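Local coordinates for protein tryptophan synthase alpha chain (Campylobacter jejuni, PDB 3THA) that probably cleaves indoleglycerol phosphate to indole and glyceraldehyde 3-phosphate, as the alpha subunit of tryptophan synthase in the last step of tryptophan biosynthesis, at residues 29-34 with 83-88; 18-23 with 43-48; 38-43 with 87-92; 232-237 with 244-249. All blocks are in the same frame, centred on the assembly; numbering follows the deposited sequence.

Interaction 1: residues 29-34 with 83-88; sequences TSEAFL and ARIKTK
L34 lays its CB against the side chain of I85, CG1 of the isoleucine sitting 3.7 Å from L34 CB. The two side chains run roughly perpendicular, and I85 CD1 lies 4.1 Å from E31 O and near E31 CG. This small apolar patch gives way, one helical turn earlier, to a salt bridge at the surface. E31 has CG anti to its backbone N (chi1 -179°) and an extended chain beyond, which carries the carboxylate out to R84. The arginine answers side-on: NE and NH1 both give a hydrogen to one oxygen, E31 OE1, with NE to OE1 at 2.8 Å and NH1 to OE1 at 2.9 Å. OE1 lies in the guanidinium plane, but the carboxylate is turned 39° from that plane. NE meets OE1 on its syn side, well out of the carboxylate plane, while NH1 comes nearly in line with the C-O bond. The contact fastens helix 27-35 to the loop that leads from helix 75-83 into strand 90-94 on the outside of the barrel; L81 of helix 75-83 also touches E31 and L34, while L34 reaches inward to L45 on strand 44-48.

Interaction 2: residues 18-23 with 43-48; sequences AYTVLG and DILELG
A18 and E46 make the tightest join here: E46 N bonds to A18 O at 2.6 Å, and L45 CD1 comes in beside the same carbonyl oxygen at 3.4 Å. Four more backbone bonds continue the pairing: A18 N to I44 O, T20 N to E46 O, G48 N to T20 O and, past the end of the first strand, L22 N to G48 O. E46 O also receives a CA-H contact from Y19. These are the first two strands of a TIM barrel, parallel neighbours whose axes differ by 29°, and helix 27-35 makes the crossover between them. Y19, V21 and E46 point to one face, while A18, T20, L45 and L47 point to the other, where helix 27-35 covers L45. Side chain to side chain, the T20 and L47 face is looser: T20 CG2 stays 4.3 Å from L45 CD2, and L22 CD1 only brushes L47 CB at 4.0 Å. On the E46 face, the predicted proton acceptor sends OE1 to 3.7 Å from Y19 CB, its carboxylate turned 83° to the tyrosine ring. The close part of this face is that ring, carried by CG anti to the backbone N (chi1 165°), with CE1 3.6 Å from G48 CA; M94 of strand 90-94 touches both Y19 and E46.

Interaction 3: residues 38-43 with 87-92; sequences DQSPID and TKKALV
K89 pushes its ammonium group into a bend of backbone carbonyls instead of pairing it with a carboxylate. NZ bonds to I42 O at 3.1 Å, reaches S40 O and D38 O more weakly at 3.2 and 3.4 Å from NZ, and has L37 O, just before 38-43, as a further acceptor. The lysine chain folds to get there: chi2 (-76°) turns CD toward the loop, where it lies 3.1 Å from I42 O, and chi4 (58°) turns NZ in among the oxygens. D38 OD1 is 4.7 Å from NZ, so the acid could lend some electrostatic support without touching it. The D38 carboxylate is instead bonded to T87 and K88. Its OD1 takes K88 N at 2.7 Å through the syn lone pair in a nearly straight bond, and also accepts from T87 OG1, which sits 2.9 Å from OD1 and well above the carboxylate plane. T87 OG1 in turn accepts from K89 N, an ST turn that ties this run of the chain together. Further on, A90 N bonds to D43 O at 3.3 Å, the first backbone link as strand 90-94 comes alongside strand 44-48. The contact thus joins the loop after helix 27-35 to the lead-in of strand 90-94, with helix 239-248 against the S40, P41 and I42 side and the backbone N of N16 bonded to D43 OD2.

Interaction 4: residues 232-237 with 244-249; sequences KCFKQG and KDIEEI
F234 and I246 bring their side chains together obliquely, I246 CD1 coming to 4.0 Å from F234 CE2 of the phenyl ring. A second ring, F33 of helix 27-35, packs edge-to-face with F234. The other flat groups are the Q236 amide and the D245 carboxylate, which reach toward each other tip to tip with their planes 71° apart. Q236 NE2 stops 3.8 Å from D245 OD2, too far for a hydrogen bond, and leans back toward C233 O in a weak, strongly bent hydrogen bond that is doubtful in detail. C233 makes the remaining contact, its sulphur touching three residues of 244-249. With SG anti to the carbonyl carbon (chi1 -59°), it points at the second helix and rests on D245 CB at 3.6 Å. I249 CD1 touches the same SG at 4.0 Å, and I246 CG1 is slightly farther off, so the sulphur is met by D245 and I246, neighbours in sequence, and by I249 one turn further on. The chain reverses through a type I turn from C233 to Q236. What is joined is the end of helix 228-233 and the late part of helix 239-248, the two helices that follow strand 223-226; I230 of the first also touches I246 and I249, and I246 reaches on to I42 in the loop before strand 44-48.

How the interactions relate
Interaction 2 is the barrel-wall member of the set, about 7 Å between its centre and that of the chain, and it holds E46, a predicted proton acceptor. Interaction 3 extends the same sheet: L45 N meets A90 O at 2.8 Å, and D43 belongs to both. Interactions 1 and 3 share T87 and K88, so one loop serves helix 27-35 and the loop after it. S30 OG, at 2.9 Å from G23 N, links interaction 1 to interaction 2. Interaction 4 closes on this region through F33 and through I42 CD1, 3.5 Å from I246 CG2. The side chains of I42, L34 and F234 lie about 8, 10 and 11 Å from that of E46.

Interaction 1: residues 29-34 with 83-88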
loop_
_atom_site.group_PDB
_atom_site.type_symbol
_atom_site.label_atom_id
_atom_site.label_comp_id
_atom_site.label_asym_id
_atom_site.label_seq_id
_atom_site.Cartn_x
_atom_site.Cartn_y
_atom_site.Cartn_z
ATOM N N THR B 29 -14.645 9.304 -16.693
ATOM C CA THR B 29 -13.496 8.845 -17.502
ATOM C C THR B 29 -13.269 7.344 -17.329
ATOM O O THR B 29 -12.808 6.665 -18.256
ATOM C CB THR B 29 -12.213 9.557 -17.120
ATOM O OG1 THR B 29 -12.481 10.958 -16.928
ATOM C CG2 THR B 29 -11.087 9.341 -18.212
ATOM N N SER B 30 -13.571 6.858 -16.124
ATOM C CA SER B 30 -13.518 5.427 -15.806
ATOM C C SER B 30 -14.630 4.734 -16.593
ATOM O O SER B 30 -14.377 3.745 -17.259
ATOM C CB SER B 30 -13.588 5.184 -14.278
ATOM O OG SER B 30 -12.308 5.378 -13.654
ATOM N N GLU B 31 -15.833 5.308 -16.581
ATOM C CA GLU B 31 -16.944 4.824 -17.416
ATOM C C GLU B 31 -16.618 4.791 -18.922
ATOM O O GLU B 31 -16.812 3.807 -19.592
ATOM C CB GLU B 31 -18.218 5.647 -17.172
ATOM C CG GLU B 31 -19.438 5.156 -18.009
ATOM C CD GLU B 31 -20.794 5.480 -17.379
ATOM O OE1 GLU B 31 -20.847 5.693 -16.154
ATOM O OE2 GLU B 31 -21.815 5.524 -18.105
ATOM N N ALA B 32 -16.095 5.869 -19.454
ATOM C CA ALA B 32 -15.837 5.880 -20.883
ATOM C C ALA B 32 -14.719 4.905 -21.202
ATOM O O ALA B 32 -14.751 4.239 -22.229
ATOM C CB ALA B 32 -15.537 7.280 -21.377
ATOM N N PHE B 33 -13.743 4.803 -20.303
ATOM C CA PHE B 33 -12.695 3.777 -20.405
ATOM C C PHE B 33 -13.298 2.376 -20.552
ATOM O O PHE B 33 -13.003 1.665 -21.502
ATOM C CB PHE B 33 -11.720 3.809 -19.193
ATOM C CG PHE B 33 -10.600 2.769 -19.275
ATOM C CD1 PHE B 33 -9.784 2.687 -20.392
ATOM C CD2 PHE B 33 -10.363 1.901 -18.244
ATOM C CE1 PHE B 33 -8.773 1.737 -20.486
ATOM C CE2 PHE B 33 -9.326 0.942 -18.329
ATOM C CZ PHE B 33 -8.559 0.864 -19.463
ATOM N N LEU B 34 -14.103 1.984 -19.573
ATOM C CA LEU B 34 -14.692 0.633 -19.526
ATOM C C LEU B 34 -15.474 0.311 -20.790
ATOM O O LEU B 34 -15.356 -0.761 -21.347
ATOM C CB LEU B 34 -15.545 0.455 -18.269
ATOM C CG LEU B 34 -14.642 0.381 -17.004
ATOM C CD1 LEU B 34 -15.414 0.456 -15.669
ATOM C CD2 LEU B 34 -13.774 -0.855 -17.034
ATOM N N ALA B 83 -22.788 -1.848 -13.558
ATOM C CA ALA B 83 -24.067 -2.331 -14.070
ATOM C C ALA B 83 -24.398 -1.662 -15.381
ATOM O O ALA B 83 -25.163 -2.211 -16.169
ATOM C CB ALA B 83 -25.161 -2.079 -13.087
ATOM N N ARG B 84 -23.843 -0.477 -15.622
ATOM C CA ARG B 84 -24.062 0.164 -16.912
ATOM C C ARG B 84 -23.000 -0.126 -17.975
ATOM O O ARG B 84 -23.031 0.451 -19.042
ATOM C CB ARG B 84 -24.361 1.670 -16.802
ATOM C CG ARG B 84 -24.023 2.346 -15.513
ATOM C CD ARG B 84 -24.356 3.846 -15.600
ATOM N NE ARG B 84 -23.229 4.617 -15.099
ATOM C CZ ARG B 84 -23.042 4.900 -13.824
ATOM N NH1 ARG B 84 -21.960 5.582 -13.440
ATOM N NH2 ARG B 84 -23.935 4.508 -12.931
ATOM N N ILE B 85 -22.099 -1.055 -17.691
ATOM C CA ILE B 85 -20.957 -1.331 -18.551
ATOM C C ILE B 85 -21.151 -2.632 -19.303
ATOM O O ILE B 85 -21.555 -3.641 -18.713
ATOM C CB ILE B 85 -19.648 -1.372 -17.675
ATOM C CG1 ILE B 85 -19.141 0.044 -17.479
ATOM C CG2 ILE B 85 -18.548 -2.316 -18.231
ATOM C CD1 ILE B 85 -19.533 0.932 -18.552
ATOM N N LYS B 86 -20.861 -2.621 -20.596
ATOM C CA LYS B 86 -20.811 -3.877 -21.309
ATOM C C LYS B 86 -19.434 -4.119 -21.903
ATOM O O LYS B 86 -18.942 -3.350 -22.727
ATOM C CB LYS B 86 -21.930 -3.990 -22.368
ATOM C CG LYS B 86 -22.202 -5.463 -22.907
ATOM C CD LYS B 86 -22.002 -6.588 -21.827
ATOM C CE LYS B 86 -22.256 -8.019 -22.400
ATOM N NZ LYS B 86 -21.764 -9.126 -21.476
ATOM N N THR B 87 -18.799 -5.193 -21.454
ATOM C CA THR B 87 -17.509 -5.580 -22.029
ATOM C C THR B 87 -17.409 -7.087 -22.094
ATOM O O THR B 87 -18.139 -7.778 -21.401
ATOM C CB THR B 87 -16.316 -5.021 -21.204
ATOM O OG1 THR B 87 -15.091 -5.370 -21.864
ATOM C CG2 THR B 87 -16.323 -5.606 -19.791
ATOM N N LYS B 88 -16.510 -7.590 -22.929
ATOM C CA LYS B 88 -16.255 -9.034 -22.985
ATOM C C LYS B 88 -15.028 -9.426 -22.171
ATOM O O LYS B 88 -14.803 -10.599 -21.901
ATOM C CB LYS B 88 -16.079 -9.490 -24.416
ATOM C CG LYS B 88 -17.387 -9.577 -25.164
ATOM C CD LYS B 88 -18.299 -10.692 -24.610
ATOM C CE LYS B 88 -19.767 -10.495 -25.037
ATOM N NZ LYS B 88 -19.964 -10.234 -26.501
#

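Interaction 2: residues 18-23 with 43-48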
loop_
_atom_site.group_PDB
_atom_site.type_symbol
_atom_site.label_atom_id
_atom_site.label_comp_id
_atom_site.label_asym_id
_atom_site.label_seq_id
_atom_site.Cartn_x
_atom_site.Cartn_y
_atom_site.Cartn_z
ATOM N N ALA B 18 -4.002 -5.185 -16.865
ATOM C CA ALA B 18 -3.766 -3.838 -16.470
ATOM C C ALA B 18 -4.556 -3.499 -15.238
ATOM O O ALA B 18 -5.624 -4.067 -14.958
ATOM C CB ALA B 18 -4.129 -2.864 -17.635
ATOM N N TYR B 19 -4.060 -2.516 -14.528
ATOM C CA TYR B 19 -4.749 -2.039 -13.368
ATOM C C TYR B 19 -5.063 -0.563 -13.576
ATOM O O TYR B 19 -4.248 0.177 -14.161
ATOM C CB TYR B 19 -3.828 -2.296 -12.149
ATOM C CG TYR B 19 -4.193 -1.564 -10.890
ATOM C CD1 TYR B 19 -4.894 -2.205 -9.886
ATOM C CD2 TYR B 19 -3.777 -0.249 -10.677
ATOM C CE1 TYR B 19 -5.256 -1.544 -8.721
ATOM C CE2 TYR B 19 -4.117 0.418 -9.506
ATOM C CZ TYR B 19 -4.869 -0.239 -8.532
ATOM O OH TYR B 19 -5.224 0.391 -7.351
ATOM N N THR B 20 -6.233 -0.136 -13.104
ATOM C CA THR B 20 -6.594 1.284 -13.041
ATOM C C THR B 20 -7.337 1.540 -11.735
ATOM O O THR B 20 -7.903 0.625 -11.119
ATOM C CB THR B 20 -7.520 1.776 -14.244
ATOM O OG1 THR B 20 -7.666 3.211 -14.220
ATOM C CG2 THR B 20 -8.924 1.183 -14.171
ATOM N N VAL B 21 -7.343 2.800 -11.335
ATOM C CA VAL B 21 -8.106 3.232 -10.187
ATOM C C VAL B 21 -9.425 3.835 -10.698
ATOM O O VAL B 21 -9.430 4.835 -11.399
ATOM C CB VAL B 21 -7.329 4.300 -9.368
ATOM C CG1 VAL B 21 -7.988 4.487 -7.987
ATOM C CG2 VAL B 21 -5.883 3.892 -9.188
ATOM N N LEU B 22 -10.533 3.219 -10.333
ATOM C CA LEU B 22 -11.843 3.702 -10.699
ATOM C C LEU B 22 -12.058 5.052 -10.066
ATOM O O LEU B 22 -11.751 5.240 -8.903
ATOM C CB LEU B 22 -12.876 2.706 -10.221
ATOM C CG LEU B 22 -12.871 1.465 -11.123
ATOM C CD1 LEU B 22 -13.971 0.535 -10.716
ATOM C CD2 LEU B 22 -13.084 1.851 -12.601
ATOM N N GLY B 23 -12.546 6.010 -10.848
ATOM C CA GLY B 23 -12.829 7.364 -10.332
ATOM C C GLY B 23 -11.694 8.365 -10.529
ATOM O O GLY B 23 -11.776 9.483 -10.057
ATOM N N ASP B 43 -6.652 -7.732 -21.961
ATOM C CA ASP B 43 -7.449 -8.948 -21.893
ATOM C C ASP B 43 -8.151 -9.054 -20.540
ATOM O O ASP B 43 -9.288 -9.538 -20.461
ATOM C CB ASP B 43 -6.561 -10.173 -22.095
ATOM C CG ASP B 43 -5.873 -10.184 -23.445
ATOM O OD1 ASP B 43 -6.532 -9.853 -24.462
ATOM O OD2 ASP B 43 -4.676 -10.546 -23.502
ATOM N N ILE B 44 -7.469 -8.615 -19.481
ATOM C CA ILE B 44 -8.001 -8.681 -18.136
ATOM C C ILE B 44 -7.719 -7.357 -17.469
ATOM O O ILE B 44 -6.573 -6.957 -17.400
ATOM C CB ILE B 44 -7.284 -9.780 -17.339
ATOM C CG1 ILE B 44 -7.379 -11.074 -18.104
ATOM C CG2 ILE B 44 -7.823 -9.895 -15.880
ATOM C CD1 ILE B 44 -6.336 -12.047 -17.748
ATOM N N LEU B 45 -8.754 -6.701 -16.956
ATOM C CA LEU B 45 -8.562 -5.480 -16.218
ATOM C C LEU B 45 -8.720 -5.659 -14.734
ATOM O O LEU B 45 -9.734 -6.257 -14.273
ATOM C CB LEU B 45 -9.561 -4.434 -16.682
ATOM C CG LEU B 45 -9.348 -3.049 -16.098
ATOM C CD1 LEU B 45 -8.053 -2.469 -16.663
ATOM C CD2 LEU B 45 -10.576 -2.141 -16.413
ATOM N N GLU B 46 -7.767 -5.116 -13.972
ATOM C CA GLU B 46 -7.913 -5.063 -12.518
ATOM C C GLU B 46 -8.462 -3.706 -12.079
ATOM O O GLU B 46 -7.989 -2.665 -12.500
ATOM C CB GLU B 46 -6.578 -5.346 -11.820
ATOM C CG GLU B 46 -5.887 -6.643 -12.296
ATOM C CD GLU B 46 -4.481 -6.834 -11.714
ATOM O OE1 GLU B 46 -3.931 -5.863 -11.177
ATOM O OE2 GLU B 46 -3.913 -7.947 -11.830
ATOM N N LEU B 47 -9.457 -3.724 -11.215
ATOM C CA LEU B 47 -10.158 -2.512 -10.892
ATOM C C LEU B 47 -9.849 -2.166 -9.442
ATOM O O LEU B 47 -10.385 -2.803 -8.525
ATOM C CB LEU B 47 -11.669 -2.703 -11.072
ATOM C CG LEU B 47 -12.273 -3.208 -12.387
ATOM C CD1 LEU B 47 -13.788 -3.330 -12.233
ATOM C CD2 LEU B 47 -11.957 -2.244 -13.474
ATOM N N GLY B 48 -8.964 -1.184 -9.248
ATOM C CA GLY B 48 -8.678 -0.702 -7.928
ATOM C C GLY B 48 -9.816 0.168 -7.466
ATOM O O GLY B 48 -10.229 1.093 -8.188
#

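Interaction 3: residues 38-43 with 87-92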
loop_
_atom_site.group_PDB
_atom_site.type_symbol
_atom_site.label_atom_id
_atom_site.label_comp_id
_atom_site.label_asym_id
_atom_site.label_seq_id
_atom_site.Cartn_x
_atom_site.Cartn_y
_atom_site.Cartn_z
ATOM N N ASP B 38 -13.405 -3.380 -24.783
ATOM C CA ASP B 38 -13.476 -4.308 -25.922
ATOM C C ASP B 38 -12.534 -3.975 -27.069
ATOM O O ASP B 38 -12.039 -4.872 -27.710
ATOM C CB ASP B 38 -14.909 -4.425 -26.449
ATOM C CG ASP B 38 -15.765 -5.316 -25.574
ATOM O OD1 ASP B 38 -15.209 -5.972 -24.671
ATOM O OD2 ASP B 38 -16.989 -5.354 -25.782
ATOM N N GLN B 39 -12.273 -2.701 -27.324
ATOM C CA GLN B 39 -11.334 -2.353 -28.400
ATOM C C GLN B 39 -9.917 -2.078 -27.943
ATOM O O GLN B 39 -9.088 -1.693 -28.768
ATOM C CB GLN B 39 -11.802 -1.155 -29.219
ATOM C CG GLN B 39 -13.216 -1.239 -29.740
ATOM C CD GLN B 39 -14.016 -0.076 -29.177
ATOM O OE1 GLN B 39 -13.869 1.076 -29.617
ATOM N NE2 GLN B 39 -14.829 -0.364 -28.148
ATOM N N SER B 40 -9.621 -2.242 -26.658
ATOM C CA SER B 40 -8.241 -2.030 -26.211
ATOM C C SER B 40 -7.522 -3.369 -26.227
ATOM O O SER B 40 -8.182 -4.390 -26.175
ATOM C CB SER B 40 -8.212 -1.443 -24.793
ATOM O OG SER B 40 -8.569 -2.442 -23.852
ATOM N N PRO B 41 -6.176 -3.387 -26.258
ATOM C CA PRO B 41 -5.534 -4.701 -26.322
ATOM C C PRO B 41 -5.412 -5.406 -24.943
ATOM O O PRO B 41 -4.768 -6.459 -24.820
ATOM C CB PRO B 41 -4.164 -4.373 -26.921
ATOM C CG PRO B 41 -3.854 -3.014 -26.390
ATOM C CD PRO B 41 -5.180 -2.309 -26.104
ATOM N N ILE B 42 -6.074 -4.861 -23.931
ATOM C CA ILE B 42 -6.095 -5.446 -22.578
ATOM C C ILE B 42 -7.102 -6.593 -22.494
ATOM O O ILE B 42 -8.270 -6.438 -22.884
ATOM C CB ILE B 42 -6.477 -4.380 -21.554
ATOM C CG1 ILE B 42 -5.443 -3.246 -21.591
ATOM C CG2 ILE B 42 -6.671 -4.981 -20.165
ATOM C CD1 ILE B 42 -5.909 -1.966 -20.910
ATOM N N ASP B 43 -6.652 -7.732 -21.961
ATOM C CA ASP B 43 -7.449 -8.948 -21.893
ATOM C C ASP B 43 -8.151 -9.054 -20.540
ATOM O O ASP B 43 -9.288 -9.538 -20.461
ATOM C CB ASP B 43 -6.561 -10.173 -22.095
ATOM C CG ASP B 43 -5.873 -10.184 -23.445
ATOM O OD1 ASP B 43 -6.532 -9.853 -24.462
ATOM O OD2 ASP B 43 -4.676 -10.546 -23.502
ATOM N N THR B 87 -18.799 -5.193 -21.454
ATOM C CA THR B 87 -17.509 -5.580 -22.029
ATOM C C THR B 87 -17.409 -7.087 -22.094
ATOM O O THR B 87 -18.139 -7.778 -21.401
ATOM C CB THR B 87 -16.316 -5.021 -21.204
ATOM O OG1 THR B 87 -15.091 -5.370 -21.864
ATOM C CG2 THR B 87 -16.323 -5.606 -19.791
ATOM N N LYS B 88 -16.510 -7.590 -22.929
ATOM C CA LYS B 88 -16.255 -9.034 -22.985
ATOM C C LYS B 88 -15.028 -9.426 -22.171
ATOM O O LYS B 88 -14.803 -10.599 -21.901
ATOM C CB LYS B 88 -16.079 -9.490 -24.416
ATOM C CG LYS B 88 -17.387 -9.577 -25.164
ATOM C CD LYS B 88 -18.299 -10.692 -24.610
ATOM C CE LYS B 88 -19.767 -10.495 -25.037
ATOM N NZ LYS B 88 -19.964 -10.234 -26.501
ATOM N N LYS B 89 -14.230 -8.444 -21.793
ATOM C CA LYS B 89 -12.985 -8.714 -21.076
ATOM C C LYS B 89 -13.216 -9.076 -19.609
ATOM O O LYS B 89 -14.278 -8.803 -19.053
ATOM C CB LYS B 89 -12.050 -7.519 -21.190
ATOM C CG LYS B 89 -11.859 -7.044 -22.628
ATOM C CD LYS B 89 -10.942 -7.963 -23.350
ATOM C CE LYS B 89 -10.918 -7.633 -24.816
ATOM N NZ LYS B 89 -10.496 -6.232 -25.003
ATOM N N ALA B 90 -12.225 -9.715 -18.994
ATOM C CA ALA B 90 -12.321 -10.117 -17.595
ATOM C C ALA B 90 -12.132 -8.933 -16.658
ATOM O O ALA B 90 -11.145 -8.175 -16.788
ATOM C CB ALA B 90 -11.311 -11.218 -17.268
ATOM N N LEU B 91 -13.050 -8.817 -15.697
ATOM C CA LEU B 91 -12.991 -7.816 -14.651
ATOM C C LEU B 91 -12.608 -8.436 -13.288
ATOM O O LEU B 91 -13.226 -9.397 -12.822
ATOM C CB LEU B 91 -14.323 -7.078 -14.581
ATOM C CG LEU B 91 -14.728 -6.375 -15.889
ATOM C CD1 LEU B 91 -16.092 -5.725 -15.773
ATOM C CD2 LEU B 91 -13.649 -5.337 -16.340
ATOM N N VAL B 92 -11.561 -7.885 -12.683
ATOM C CA VAL B 92 -11.007 -8.384 -11.441
ATOM C C VAL B 92 -10.879 -7.212 -10.439
ATOM O O VAL B 92 -10.242 -6.201 -10.737
ATOM C CB VAL B 92 -9.604 -9.023 -11.685
ATOM C CG1 VAL B 92 -8.867 -9.273 -10.370
ATOM C CG2 VAL B 92 -9.764 -10.345 -12.414
#

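Interaction 4: residues 232-237 with 244-249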
loop_
_atom_site.group_PDB
_atom_site.type_symbol
_atom_site.label_atom_id
_atom_site.label_comp_id
_atom_site.label_asym_id
_atom_site.label_seq_id
_atom_site.Cartn_x
_atom_site.Cartn_y
_atom_site.Cartn_z
ATOM N N LYS B 232 -0.685 6.157 -14.818
ATOM C CA LYS B 232 -0.021 7.403 -15.198
ATOM C C LYS B 232 -0.618 7.913 -16.511
ATOM O O LYS B 232 -0.655 9.112 -16.745
ATOM C CB LYS B 232 1.534 7.292 -15.215
ATOM C CG LYS B 232 2.220 6.974 -16.574
ATOM C CD LYS B 232 3.774 7.099 -16.507
ATOM C CE LYS B 232 4.442 5.883 -15.784
ATOM N NZ LYS B 232 5.938 5.766 -15.957
ATOM N N CYS B 233 -1.111 6.995 -17.336
ATOM C CA CYS B 233 -1.820 7.368 -18.583
ATOM C C CYS B 233 -3.072 8.158 -18.267
ATOM O O CYS B 233 -3.378 9.104 -18.920
ATOM C CB CYS B 233 -2.189 6.125 -19.410
ATOM S SG CYS B 233 -0.716 5.174 -19.869
ATOM N N PHE B 234 -3.767 7.786 -17.217
ATOM C CA PHE B 234 -5.005 8.451 -16.904
ATOM C C PHE B 234 -4.876 9.894 -16.425
ATOM O O PHE B 234 -5.884 10.542 -16.128
ATOM C CB PHE B 234 -5.790 7.625 -15.893
ATOM C CG PHE B 234 -6.463 6.430 -16.487
ATOM C CD1 PHE B 234 -7.859 6.327 -16.496
ATOM C CD2 PHE B 234 -5.719 5.398 -17.037
ATOM C CE1 PHE B 234 -8.488 5.189 -17.022
ATOM C CE2 PHE B 234 -6.347 4.271 -17.574
ATOM C CZ PHE B 234 -7.739 4.171 -17.560
ATOM N N LYS B 235 -3.663 10.418 -16.354
ATOM C CA LYS B 235 -3.519 11.759 -15.819
ATOM C C LYS B 235 -3.769 12.770 -16.924
ATOM O O LYS B 235 -3.756 13.960 -16.678
ATOM C CB LYS B 235 -2.155 11.950 -15.177
ATOM C CG LYS B 235 -2.040 13.201 -14.302
ATOM C CD LYS B 235 -0.969 13.014 -13.194
ATOM C CE LYS B 235 -0.150 14.304 -12.941
ATOM N NZ LYS B 235 0.474 14.877 -14.194
ATOM N N GLN B 236 -4.014 12.276 -18.136
ATOM C CA GLN B 236 -4.442 13.106 -19.251
ATOM C C GLN B 236 -5.920 13.445 -19.277
ATOM O O GLN B 236 -6.771 12.655 -18.907
ATOM C CB GLN B 236 -4.012 12.530 -20.597
ATOM C CG GLN B 236 -2.621 13.040 -21.026
ATOM C CD GLN B 236 -1.531 11.967 -20.811
ATOM O OE1 GLN B 236 -0.349 12.169 -21.130
ATOM N NE2 GLN B 236 -1.939 10.826 -20.305
ATOM N N GLY B 237 -6.210 14.648 -19.733
ATOM C CA GLY B 237 -7.596 15.066 -19.816
ATOM C C GLY B 237 -8.172 14.659 -21.159
ATOM O O GLY B 237 -8.759 15.515 -21.861
ATOM N N LYS B 244 -4.280 5.730 -26.487
ATOM C CA LYS B 244 -3.104 5.588 -27.362
ATOM C C LYS B 244 -1.872 5.094 -26.581
ATOM O O LYS B 244 -1.137 4.235 -27.055
ATOM C CB LYS B 244 -2.816 6.893 -28.160
ATOM C CG LYS B 244 -1.322 7.206 -28.456
ATOM C CD LYS B 244 -1.108 8.623 -29.023
ATOM C CE LYS B 244 0.186 9.252 -28.524
ATOM N NZ LYS B 244 0.819 10.067 -29.607
ATOM N N ASP B 245 -1.670 5.647 -25.392
ATOM C CA ASP B 245 -0.586 5.269 -24.488
ATOM C C ASP B 245 -0.717 3.833 -23.950
ATOM O O ASP B 245 0.281 3.202 -23.624
ATOM C CB ASP B 245 -0.579 6.202 -23.290
ATOM C CG ASP B 245 -0.122 7.575 -23.624
ATOM O OD1 ASP B 245 0.266 7.803 -24.789
ATOM O OD2 ASP B 245 -0.151 8.442 -22.720
ATOM N N ILE B 246 -1.946 3.338 -23.835
ATOM C CA ILE B 246 -2.189 1.977 -23.413
ATOM C C ILE B 246 -2.055 0.987 -24.561
ATOM O O ILE B 246 -2.250 -0.214 -24.389
ATOM C CB ILE B 246 -3.576 1.823 -22.797
ATOM C CG1 ILE B 246 -3.622 2.461 -21.429
ATOM C CG2 ILE B 246 -3.942 0.394 -22.669
ATOM C CD1 ILE B 246 -5.022 2.607 -20.911
ATOM N N GLU B 247 -1.743 1.465 -25.743
ATOM C CA GLU B 247 -1.523 0.517 -26.802
ATOM C C GLU B 247 -0.076 0.619 -27.249
ATOM O O GLU B 247 0.416 -0.181 -28.080
ATOM C CB GLU B 247 -2.517 0.735 -27.941
ATOM C CG GLU B 247 -2.638 -0.512 -28.813
ATOM C CD GLU B 247 -3.948 -0.615 -29.560
ATOM O OE1 GLU B 247 -4.590 0.445 -29.792
ATOM O OE2 GLU B 247 -4.320 -1.765 -29.921
ATOM N N GLU B 248 0.585 1.629 -26.678
ATOM C CA GLU B 248 2.030 1.793 -26.786
ATOM C C GLU B 248 2.632 0.744 -25.850
ATOM O O GLU B 248 3.581 0.046 -26.178
ATOM C CB GLU B 248 2.436 3.206 -26.350
ATOM C CG GLU B 248 3.828 3.662 -26.798
ATOM C CD GLU B 248 3.883 5.179 -27.145
ATOM O OE1 GLU B 248 2.942 5.949 -26.771
ATOM O OE2 GLU B 248 4.861 5.603 -27.812
ATOM N N ILE B 249 2.032 0.611 -24.688
ATOM C CA ILE B 249 2.534 -0.314 -23.709
ATOM C C ILE B 249 2.397 -1.770 -24.177
ATOM O O ILE B 249 3.304 -2.555 -23.965
ATOM C CB ILE B 249 1.923 0.001 -22.358
ATOM C CG1 ILE B 249 2.390 1.399 -21.926
ATOM C CG2 ILE B 249 2.273 -1.067 -21.295
ATOM C CD1 ILE B 249 1.634 2.009 -20.740
#